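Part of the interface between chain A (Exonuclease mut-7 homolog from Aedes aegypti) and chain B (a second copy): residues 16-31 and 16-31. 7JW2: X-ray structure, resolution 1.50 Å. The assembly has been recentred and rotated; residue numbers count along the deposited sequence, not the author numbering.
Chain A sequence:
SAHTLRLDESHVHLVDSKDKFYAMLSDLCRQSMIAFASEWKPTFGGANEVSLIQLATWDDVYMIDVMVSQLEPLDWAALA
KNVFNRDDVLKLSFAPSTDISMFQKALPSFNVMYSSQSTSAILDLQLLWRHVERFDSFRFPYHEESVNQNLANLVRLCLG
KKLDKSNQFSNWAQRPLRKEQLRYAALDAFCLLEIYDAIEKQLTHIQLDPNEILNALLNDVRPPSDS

Chain A, residues 16-31: DSKDKFYAMLSDLCRQ
Chain B, residues 16-31: DSKDKFYAMLSDLCRQ

The contact is a near-symmetric, antiparallel pairing of the same helix from two copies of one protein, with tyrosines at its centre and a hydrogen bond and a salt bridge repeated toward each end. Each chain is helical from residue 18 onward through at least the middle of the stretch; the axes approach to 7.6 Å, their N-to-C directions differ by 169°, and the two stretches together bury 707 Å². The register is set by A:Asp19 CA to B:Ser26 CA at 4.2 Å and A:Ser26 CA to B:Asp19 CA at 4.3 Å.

Such close backbones let a short side chain reach a carbonyl. B:Ser26 OG (chi1 t) donates to A:Asp19 O at 2.7 Å, and A:Ser26 OG (t) donates to B:Asp19 O at 2.7 Å; each carbonyl also accepts its helical bond, A:Ala23 N to A:Asp19 O and B:Ala23 N to B:Asp19 O, both 3.0 Å.

At the centre, A:Tyr22 and B:Tyr22 (both chi1 m, chi2 near -69°) meet rim to rim, A:Tyr22 CD1 to B:Tyr22 CD1 at 3.3 Å, with planes at 3° and centroids 5.7 Å apart, so neither covers the other's face. Symmetry breaks at the leucines: A:Leu25 (t, p) lays CD2 over the B:Tyr22 ring, 3.6 Å from its centroid and 12° off the normal, a CH-pi contact, whereas B:Leu25 (m, t) brings CB no closer than 4.4 Å to A:Tyr22 CG.

Toward its C-terminal side each chain makes a type I turn, from A:Leu28 to A:Gln31 and from B:Leu28 to B:Gln31. From it A:Arg30 and B:Arg30 (chi1-chi3 all m) each form a salt bridge near the guanidinium plane: A:Arg30 NH1 to B:Asp19 OD2, 2.8 Å, and B:Arg30 NH1 to A:Asp19 OD2, 2.9 Å. A:Asp19 and B:Asp19 (chi1 p) are also held by their own chains: A:Ser17 OG donates to A:Asp19 OD2 at 2.6 Å while weakly capping A:Lys20 N, A:Ser17 OG to A:Lys20 N at 3.4 Å, and chain B repeats this.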

ATOM      1  N   ASP A  16      -9.715   7.665   3.960  1.00 15.72           N
ATOM      2  CA  ASP A  16     -10.954   7.802   3.199  1.00 16.46           C
ATOM      3  C   ASP A  16     -10.696   7.774   1.700  1.00 18.22           C
ATOM      4  O   ASP A  16     -11.533   8.236   0.913  1.00 19.86           O
ATOM      5  CB  ASP A  16     -11.713   9.078   3.597  1.00 17.64           C
ATOM      6  CG  ASP A  16     -10.896  10.341   3.414  1.00 20.88           C
ATOM      7  OD1 ASP A  16      -9.745  10.267   2.940  1.00 22.28           O
ATOM      8  OD2 ASP A  16     -11.408  11.434   3.759  1.00 27.26           O
ATOM      9  N   SER A  17      -9.563   7.217   1.291  1.00 17.18           N
ATOM     10  CA  SER A  17      -9.173   7.172  -0.108  1.00 18.90           C
ATOM     11  C   SER A  17      -8.156   6.049  -0.263  1.00 18.41           C
ATOM     12  O   SER A  17      -7.541   5.599   0.716  1.00 18.74           O
ATOM     13  CB  SER A  17      -8.591   8.508  -0.564  1.00 19.54           C
ATOM     14  OG  SER A  17      -7.306   8.716  -0.015  1.00 22.66           O
ATOM     15  N   LYS A  18      -7.964   5.609  -1.506  1.00 18.91           N
ATOM     16  CA  LYS A  18      -7.100   4.458  -1.736  1.00 18.62           C
ATOM     17  C   LYS A  18      -5.649   4.800  -1.444  1.00 18.20           C
ATOM     18  O   LYS A  18      -4.930   3.973  -0.869  1.00 16.57           O
ATOM     19  CB  LYS A  18      -7.279   3.923  -3.163  1.00 22.87           C
ATOM     20  CG  LYS A  18      -7.897   2.522  -3.122  1.00 30.20           C
ATOM     21  CD  LYS A  18      -8.554   2.046  -4.410  1.00 27.30           C
ATOM     22  CE  LYS A  18      -9.854   1.326  -4.058  1.00 29.39           C
ATOM     23  NZ  LYS A  18     -10.099   0.083  -4.815  1.00 36.04           N
ATOM     24  N   ASP A  19      -5.200   6.016  -1.775  1.00 18.72           N
ATOM     25  CA  ASP A  19      -3.831   6.397  -1.444  1.00 20.53           C
ATOM     26  C   ASP A  19      -3.600   6.378   0.057  1.00 16.09           C
ATOM     27  O   ASP A  19      -2.539   5.951   0.514  1.00 16.62           O
ATOM     28  CB  ASP A  19      -3.489   7.774  -2.016  1.00 21.57           C
ATOM     29  CG  ASP A  19      -4.455   8.872  -1.600  1.00 22.90           C
ATOM     30  OD1 ASP A  19      -4.035   9.817  -0.907  1.00 29.51           O
ATOM     31  OD2 ASP A  19      -5.621   8.781  -1.974  1.00 22.87           O
ATOM     32  N   LYS A  20      -4.579   6.815   0.847  1.00 15.99           N
ATOM     33  CA  LYS A  20      -4.419   6.814   2.296  1.00 16.02           C
ATOM     34  C   LYS A  20      -4.419   5.398   2.850  1.00 13.75           C
ATOM     35  O   LYS A  20      -3.700   5.114   3.815  1.00 14.42           O
ATOM     36  CB  LYS A  20      -5.526   7.655   2.950  1.00 17.07           C
ATOM     37  CG  LYS A  20      -5.370   9.143   2.686  1.00 17.92           C
ATOM     38  CD  LYS A  20      -6.554   9.943   3.203  1.00 19.72           C
ATOM     39  CE  LYS A  20      -6.498  11.371   2.665  1.00 25.09           C
ATOM     40  NZ  LYS A  20      -7.787  12.074   2.897  1.00 27.25           N
ATOM     41  N   PHE A  21      -5.201   4.504   2.244  1.00 15.79           N
ATOM     42  CA  PHE A  21      -5.231   3.104   2.659  1.00 14.34           C
ATOM     43  C   PHE A  21      -3.869   2.435   2.460  1.00 13.90           C
ATOM     44  O   PHE A  21      -3.363   1.733   3.352  1.00 12.94           O
ATOM     45  CB  PHE A  21      -6.325   2.385   1.872  1.00 15.03           C
ATOM     46  CG  PHE A  21      -6.485   0.937   2.210  1.00 15.88           C
ATOM     47  CD1 PHE A  21      -5.876  -0.031   1.431  1.00 17.13           C
ATOM     48  CD2 PHE A  21      -7.280   0.538   3.272  1.00 19.29           C
ATOM     49  CE1 PHE A  21      -6.037  -1.374   1.728  1.00 19.40           C
ATOM     50  CE2 PHE A  21      -7.440  -0.807   3.568  1.00 20.55           C
ATOM     51  CZ  PHE A  21      -6.821  -1.755   2.796  1.00 18.41           C
ATOM     52  N   TYR A  22      -3.239   2.658   1.305  1.00 13.33           N
ATOM     53  CA  TYR A  22      -1.941   2.028   1.063  1.00 12.65           C
ATOM     54  C   TYR A  22      -0.837   2.692   1.875  1.00 13.69           C
ATOM     55  O   TYR A  22       0.127   2.021   2.254  1.00 13.09           O
ATOM     56  CB  TYR A  22      -1.628   2.021  -0.442  1.00 13.59           C
ATOM     57  CG  TYR A  22      -2.432   0.934  -1.112  1.00 14.92           C
ATOM     58  CD1 TYR A  22      -2.144  -0.400  -0.873  1.00 20.27           C
ATOM     59  CD2 TYR A  22      -3.502   1.230  -1.934  1.00 22.17           C
ATOM     60  CE1 TYR A  22      -2.886  -1.416  -1.451  1.00 21.33           C
ATOM     61  CE2 TYR A  22      -4.250   0.218  -2.525  1.00 21.76           C
ATOM     62  CZ  TYR A  22      -3.942  -1.097  -2.270  1.00 20.33           C
ATOM     63  OH  TYR A  22      -4.686  -2.105  -2.845  1.00 23.92           O
ATOM     64  N   ALA A  23      -0.954   3.989   2.176  1.00 13.43           N
ATOM     65  CA  ALA A  23       0.008   4.607   3.086  1.00 14.36           C
ATOM     66  C   ALA A  23      -0.107   4.002   4.482  1.00 13.68           C
ATOM     67  O   ALA A  23       0.908   3.726   5.144  1.00 14.44           O
ATOM     68  CB  ALA A  23      -0.206   6.122   3.138  1.00 16.89           C
ATOM     69  N   MET A  24      -1.338   3.759   4.933  1.00 13.69           N
ATOM     70  CA  MET A  24      -1.554   3.048   6.192  1.00 13.48           C
ATOM     71  C   MET A  24      -0.933   1.654   6.150  1.00 14.24           C
ATOM     72  O   MET A  24      -0.232   1.243   7.086  1.00 13.34           O
ATOM     73  CB  MET A  24      -3.056   2.960   6.481  1.00 13.06           C
ATOM     74  CG  MET A  24      -3.388   2.022   7.637  1.00 13.20           C
ATOM     75  SD  MET A  24      -5.166   1.677   7.694  1.00 15.00           S
ATOM     76  CE  MET A  24      -5.282   0.456   6.365  1.00 15.04           C
ATOM     77  N   LEU A  25      -1.198   0.899   5.080  1.00 13.74           N
ATOM     78  CA  LEU A  25      -0.669  -0.458   4.973  1.00 15.06           C
ATOM     79  C   LEU A  25       0.851  -0.450   5.014  1.00 14.32           C
ATOM     80  O   LEU A  25       1.471  -1.336   5.610  1.00 14.85           O
ATOM     81  CB  LEU A  25      -1.162  -1.126   3.688  1.00 16.12           C
ATOM     82  CG  LEU A  25      -1.014  -2.652   3.649  1.00 17.70           C
ATOM     83  CD1 LEU A  25      -1.835  -3.261   4.792  1.00 20.69           C
ATOM     84  CD2 LEU A  25      -1.485  -3.219   2.318  1.00 20.59           C
ATOM     85  N   SER A  26       1.471   0.552   4.396  1.00 13.31           N
ATOM     86  CA  SER A  26       2.926   0.661   4.412  1.00 14.41           C
ATOM     87  C   SER A  26       3.466   0.720   5.836  1.00 15.00           C
ATOM     88  O   SER A  26       4.476   0.076   6.152  1.00 17.67           O
ATOM     89  CB  SER A  26       3.354   1.900   3.628  1.00 15.47           C
ATOM     90  OG  SER A  26       4.746   2.119   3.753  1.00 18.63           O
ATOM     91  N   ASP A  27       2.810   1.487   6.708  1.00 13.96           N
ATOM     92  CA  ASP A  27       3.217   1.559   8.109  1.00 14.88           C
ATOM     93  C   ASP A  27       2.906   0.253   8.830  1.00 16.07           C
ATOM     94  O   ASP A  27       3.784  -0.344   9.469  1.00 16.97           O
ATOM     95  CB  ASP A  27       2.509   2.745   8.776  1.00 17.28           C
ATOM     96  CG  ASP A  27       2.780   2.846  10.272  1.00 21.57           C
ATOM     97  OD1 ASP A  27       3.750   2.234  10.768  1.00 23.11           O
ATOM     98  OD2 ASP A  27       2.019   3.561  10.960  1.00 20.46           O
ATOM     99  N   LEU A  28       1.672  -0.234   8.706  1.00 15.07           N
ATOM    100  CA  LEU A  28       1.226  -1.342   9.547  1.00 15.06           C
ATOM    101  C   LEU A  28       1.923  -2.651   9.215  1.00 19.00           C
ATOM    102  O   LEU A  28       2.113  -3.487  10.112  1.00 18.38           O
ATOM    103  CB  LEU A  28      -0.283  -1.534   9.431  1.00 14.25           C
ATOM    104  CG  LEU A  28      -1.101  -0.359   9.934  1.00 16.42           C
ATOM    105  CD1 LEU A  28      -2.583  -0.699   9.851  1.00 17.17           C
ATOM    106  CD2 LEU A  28      -0.737   0.013  11.365  1.00 16.13           C
ATOM    107  N   CYS A  29       2.292  -2.869   7.949  1.00 16.32           N
ATOM    108  CA  CYS A  29       2.897  -4.148   7.602  1.00 18.34           C
ATOM    109  C   CYS A  29       4.263  -4.350   8.245  1.00 20.39           C
ATOM    110  O   CYS A  29       4.759  -5.479   8.231  1.00 21.35           O
ATOM    111  CB  CYS A  29       2.997  -4.305   6.085  1.00 22.17           C
ATOM    112  SG  CYS A  29       4.308  -3.363   5.313  1.00 19.55           S
ATOM    113  N   ARG A  30       4.875  -3.315   8.824  1.00 16.35           N
ATOM    114  CA  ARG A  30       6.139  -3.500   9.538  1.00 19.31           C
ATOM    115  C   ARG A  30       6.006  -3.430  11.049  1.00 20.16           C
ATOM    116  O   ARG A  30       7.012  -3.549  11.751  1.00 20.92           O
ATOM    117  CB  ARG A  30       7.167  -2.468   9.089  1.00 23.49           C
ATOM    118  CG  ARG A  30       7.448  -2.538   7.614  1.00 25.49           C
ATOM    119  CD  ARG A  30       8.001  -3.897   7.160  1.00 25.87           C
ATOM    120  NE  ARG A  30       9.169  -4.362   7.907  1.00 30.52           N
ATOM    121  CZ  ARG A  30      10.426  -4.056   7.595  1.00 32.17           C
ATOM    122  NH1 ARG A  30      10.681  -3.276   6.553  1.00 28.60           N
ATOM    123  NH2 ARG A  30      11.429  -4.532   8.319  1.00 33.05           N
ATOM    124  N   GLN A  31       4.809  -3.246  11.572  1.00 16.98           N
ATOM    125  CA  GLN A  31       4.648  -3.180  13.010  1.00 16.19           C
ATOM    126  C   GLN A  31       4.618  -4.573  13.619  1.00 16.50           C
ATOM    127  O   GLN A  31       4.256  -5.559  12.971  1.00 21.49           O
ATOM    128  CB  GLN A  31       3.345  -2.463  13.364  1.00 17.03           C
ATOM    129  CG  GLN A  31       3.270  -1.027  12.885  1.00 17.26           C
ATOM    130  CD  GLN A  31       3.987  -0.066  13.801  1.00 19.28           C
ATOM    131  OE1 GLN A  31       4.281  -0.392  14.961  1.00 22.80           O
ATOM    132  NE2 GLN A  31       4.274   1.129  13.298  1.00 22.68           N
TER
ATOM    133  N   ASP B  16      12.683  -2.127  -1.989  1.00 18.73           N
ATOM    134  CA  ASP B  16      13.259  -3.433  -1.672  1.00 18.63           C
ATOM    135  C   ASP B  16      12.576  -4.088  -0.474  1.00 19.57           C
ATOM    136  O   ASP B  16      13.163  -4.971   0.162  1.00 21.09           O
ATOM    137  CB  ASP B  16      14.773  -3.330  -1.435  1.00 21.38           C
ATOM    138  CG  ASP B  16      15.142  -2.331  -0.346  1.00 22.06           C
ATOM    139  OD1 ASP B  16      14.242  -1.822   0.357  1.00 22.79           O
ATOM    140  OD2 ASP B  16      16.356  -2.048  -0.182  1.00 29.52           O
ATOM    141  N   SER B  17      11.347  -3.682  -0.154  1.00 19.44           N
ATOM    142  CA  SER B  17      10.589  -4.270   0.944  1.00 19.67           C
ATOM    143  C   SER B  17       9.102  -4.020   0.715  1.00 20.48           C
ATOM    144  O   SER B  17       8.717  -3.153  -0.071  1.00 18.15           O
ATOM    145  CB  SER B  17      11.014  -3.683   2.291  1.00 20.31           C
ATOM    146  OG  SER B  17      10.644  -2.321   2.362  1.00 22.03           O
ATOM    147  N   LYS B  18       8.271  -4.771   1.442  1.00 19.10           N
ATOM    148  CA  LYS B  18       6.824  -4.608   1.310  1.00 20.92           C
ATOM    149  C   LYS B  18       6.366  -3.219   1.735  1.00 18.12           C
ATOM    150  O   LYS B  18       5.482  -2.633   1.093  1.00 15.55           O
ATOM    151  CB  LYS B  18       6.087  -5.669   2.129  1.00 25.15           C
ATOM    152  CG  LYS B  18       5.952  -7.010   1.446  1.00 27.12           C
ATOM    153  CD  LYS B  18       5.138  -7.965   2.321  1.00 29.79           C
ATOM    154  CE  LYS B  18       4.724  -9.198   1.548  1.00 34.15           C
ATOM    155  NZ  LYS B  18       3.246  -9.265   1.281  1.00 28.42           N
ATOM    156  N   ASP B  19       6.938  -2.661   2.806  1.00 18.26           N
ATOM    157  CA  ASP B  19       6.491  -1.337   3.230  1.00 17.94           C
ATOM    158  C   ASP B  19       6.821  -0.281   2.181  1.00 17.06           C
ATOM    159  O   ASP B  19       6.009   0.614   1.925  1.00 16.20           O
ATOM    160  CB  ASP B  19       7.080  -0.959   4.591  1.00 21.05           C
ATOM    161  CG  ASP B  19       8.581  -1.008   4.616  1.00 22.00           C
ATOM    162  OD1 ASP B  19       9.202   0.062   4.761  1.00 27.34           O
ATOM    163  OD2 ASP B  19       9.128  -2.118   4.513  1.00 25.63           O
ATOM    164  N   LYS B  20       7.988  -0.379   1.542  1.00 14.65           N
ATOM    165  CA  LYS B  20       8.324   0.586   0.502  1.00 16.65           C
ATOM    166  C   LYS B  20       7.456   0.373  -0.717  1.00 15.87           C
ATOM    167  O   LYS B  20       7.107   1.338  -1.405  1.00 15.01           O
ATOM    168  CB  LYS B  20       9.805   0.486   0.137  1.00 17.41           C
ATOM    169  CG  LYS B  20      10.722   0.861   1.304  1.00 18.49           C
ATOM    170  CD  LYS B  20      12.198   0.629   0.949  1.00 21.24           C
ATOM    171  CE  LYS B  20      13.111   0.926   2.139  1.00 25.80           C
ATOM    172  NZ  LYS B  20      14.467   0.344   1.956  1.00 31.10           N
ATOM    173  N   PHE B  21       7.078  -0.877  -0.983  1.00 14.45           N
ATOM    174  CA  PHE B  21       6.176  -1.173  -2.089  1.00 14.64           C
ATOM    175  C   PHE B  21       4.806  -0.523  -1.885  1.00 13.19           C
ATOM    176  O   PHE B  21       4.244   0.074  -2.817  1.00 13.56           O
ATOM    177  CB  PHE B  21       6.068  -2.696  -2.250  1.00 16.93           C
ATOM    178  CG  PHE B  21       5.117  -3.141  -3.322  1.00 16.97           C
ATOM    179  CD1 PHE B  21       3.823  -3.532  -2.989  1.00 19.75           C
ATOM    180  CD2 PHE B  21       5.499  -3.177  -4.652  1.00 21.15           C
ATOM    181  CE1 PHE B  21       2.943  -3.954  -3.957  1.00 19.88           C
ATOM    182  CE2 PHE B  21       4.601  -3.595  -5.633  1.00 23.75           C
ATOM    183  CZ  PHE B  21       3.322  -3.983  -5.273  1.00 21.29           C
ATOM    184  N   TYR B  22       4.257  -0.612  -0.673  1.00 13.49           N
ATOM    185  CA  TYR B  22       2.943  -0.021  -0.453  1.00 13.18           C
ATOM    186  C   TYR B  22       3.015   1.496  -0.399  1.00 13.55           C
ATOM    187  O   TYR B  22       2.048   2.163  -0.792  1.00 13.49           O
ATOM    188  CB  TYR B  22       2.297  -0.639   0.799  1.00 14.07           C
ATOM    189  CG  TYR B  22       1.741  -1.987   0.401  1.00 19.20           C
ATOM    190  CD1 TYR B  22       0.654  -2.054  -0.461  1.00 22.90           C
ATOM    191  CD2 TYR B  22       2.355  -3.172   0.762  1.00 27.20           C
ATOM    192  CE1 TYR B  22       0.141  -3.266  -0.890  1.00 26.17           C
ATOM    193  CE2 TYR B  22       1.852  -4.405   0.323  1.00 23.28           C
ATOM    194  CZ  TYR B  22       0.745  -4.436  -0.502  1.00 25.10           C
ATOM    195  OH  TYR B  22       0.214  -5.629  -0.955  1.00 30.38           O
ATOM    196  N   ALA B  23       4.141   2.065   0.037  1.00 14.14           N
ATOM    197  CA  ALA B  23       4.304   3.513  -0.029  1.00 15.38           C
ATOM    198  C   ALA B  23       4.328   3.975  -1.480  1.00 13.52           C
ATOM    199  O   ALA B  23       3.698   4.985  -1.837  1.00 15.38           O
ATOM    200  CB  ALA B  23       5.583   3.936   0.697  1.00 16.86           C
ATOM    201  N   MET B  24       5.028   3.228  -2.337  1.00 14.44           N
ATOM    202  CA  MET B  24       4.992   3.516  -3.767  1.00 14.92           C
ATOM    203  C   MET B  24       3.563   3.455  -4.308  1.00 15.89           C
ATOM    204  O   MET B  24       3.128   4.346  -5.055  1.00 14.46           O
ATOM    205  CB  MET B  24       5.895   2.529  -4.508  1.00 13.25           C
ATOM    206  CG  MET B  24       5.710   2.531  -6.033  1.00 14.93           C
ATOM    207  SD  MET B  24       6.546   1.133  -6.807  1.00 16.06           S
ATOM    208  CE  MET B  24       5.345  -0.142  -6.526  1.00 17.60           C
ATOM    209  N   LEU B  25       2.820   2.393  -3.969  1.00 13.67           N
ATOM    210  CA  LEU B  25       1.458   2.269  -4.476  1.00 15.05           C
ATOM    211  C   LEU B  25       0.584   3.416  -4.004  1.00 14.97           C
ATOM    212  O   LEU B  25      -0.306   3.856  -4.741  1.00 14.60           O
ATOM    213  CB  LEU B  25       0.826   0.944  -4.048  1.00 17.68           C
ATOM    214  CG  LEU B  25       1.257  -0.305  -4.810  1.00 20.95           C
ATOM    215  CD1 LEU B  25       0.471  -1.523  -4.340  1.00 21.25           C
ATOM    216  CD2 LEU B  25       1.113  -0.122  -6.315  1.00 20.35           C
ATOM    217  N   SER B  26       0.823   3.926  -2.792  1.00 14.44           N
ATOM    218  CA  SER B  26       0.056   5.063  -2.299  1.00 14.95           C
ATOM    219  C   SER B  26       0.178   6.249  -3.249  1.00 16.48           C
ATOM    220  O   SER B  26      -0.821   6.910  -3.564  1.00 17.56           O
ATOM    221  CB  SER B  26       0.536   5.430  -0.895  1.00 13.55           C
ATOM    222  OG  SER B  26      -0.086   6.612  -0.430  1.00 18.31           O
ATOM    223  N   ASP B  27       1.388   6.506  -3.743  1.00 15.10           N
ATOM    224  CA  ASP B  27       1.599   7.562  -4.732  1.00 17.32           C
ATOM    225  C   ASP B  27       0.976   7.188  -6.070  1.00 17.43           C
ATOM    226  O   ASP B  27       0.158   7.940  -6.622  1.00 17.48           O
ATOM    227  CB  ASP B  27       3.104   7.812  -4.878  1.00 18.00           C
ATOM    228  CG  ASP B  27       3.445   8.796  -5.988  1.00 19.62           C
ATOM    229  OD1 ASP B  27       2.559   9.487  -6.522  1.00 24.91           O
ATOM    230  OD2 ASP B  27       4.634   8.881  -6.337  1.00 20.91           O
ATOM    231  N   LEU B  28       1.329   6.015  -6.594  1.00 14.93           N
ATOM    232  CA  LEU B  28       1.019   5.691  -7.986  1.00 14.07           C
ATOM    233  C   LEU B  28      -0.477   5.519  -8.219  1.00 17.84           C
ATOM    234  O   LEU B  28      -0.966   5.769  -9.331  1.00 18.58           O
ATOM    235  CB  LEU B  28       1.769   4.426  -8.412  1.00 15.37           C
ATOM    236  CG  LEU B  28       3.292   4.518  -8.417  1.00 16.69           C
ATOM    237  CD1 LEU B  28       3.874   3.256  -9.011  1.00 17.21           C
ATOM    238  CD2 LEU B  28       3.796   5.749  -9.183  1.00 16.36           C
ATOM    239  N   CYS B  29      -1.224   5.085  -7.206  1.00 17.28           N
ATOM    240  CA  CYS B  29      -2.636   4.842  -7.433  1.00 18.93           C
ATOM    241  C   CYS B  29      -3.416   6.134  -7.662  1.00 18.05           C
ATOM    242  O   CYS B  29      -4.567   6.058  -8.106  1.00 25.13           O
ATOM    243  CB  CYS B  29      -3.229   4.037  -6.272  1.00 22.34           C
ATOM    244  SG  CYS B  29      -3.546   4.999  -4.801  1.00 20.34           S
ATOM    245  N   ARG B  30      -2.822   7.308  -7.416  1.00 15.97           N
ATOM    246  CA  ARG B  30      -3.496   8.570  -7.729  1.00 20.64           C
ATOM    247  C   ARG B  30      -2.915   9.281  -8.944  1.00 20.58           C
ATOM    248  O   ARG B  30      -3.395  10.361  -9.302  1.00 20.51           O
ATOM    249  CB  ARG B  30      -3.452   9.520  -6.530  1.00 21.97           C
ATOM    250  CG  ARG B  30      -4.142   8.979  -5.275  1.00 25.47           C
ATOM    251  CD  ARG B  30      -5.575   8.515  -5.544  1.00 24.16           C
ATOM    252  NE  ARG B  30      -6.436   9.587  -6.053  1.00 25.53           N
ATOM    253  CZ  ARG B  30      -7.077  10.464  -5.287  1.00 28.82           C
ATOM    254  NH1 ARG B  30      -6.967  10.407  -3.961  1.00 27.90           N
ATOM    255  NH2 ARG B  30      -7.834  11.398  -5.850  1.00 29.49           N
ATOM    256  N   GLN B  31      -1.897   8.722  -9.584  1.00 17.07           N
ATOM    257  CA  GLN B  31      -1.311   9.355 -10.752  1.00 18.39           C
ATOM    258  C   GLN B  31      -2.164   9.122 -11.990  1.00 19.09           C
ATOM    259  O   GLN B  31      -2.852   8.105 -12.116  1.00 19.77           O
ATOM    260  CB  GLN B  31       0.089   8.799 -11.008  1.00 16.81           C
ATOM    261  CG  GLN B  31       1.070   9.090  -9.903  1.00 18.66           C
ATOM    262  CD  GLN B  31       1.611  10.506  -9.951  1.00 22.65           C
ATOM    263  OE1 GLN B  31       1.533  11.179 -10.981  1.00 25.90           O
ATOM    264  NE2 GLN B  31       2.172  10.963  -8.842  1.00 24.37           N
TER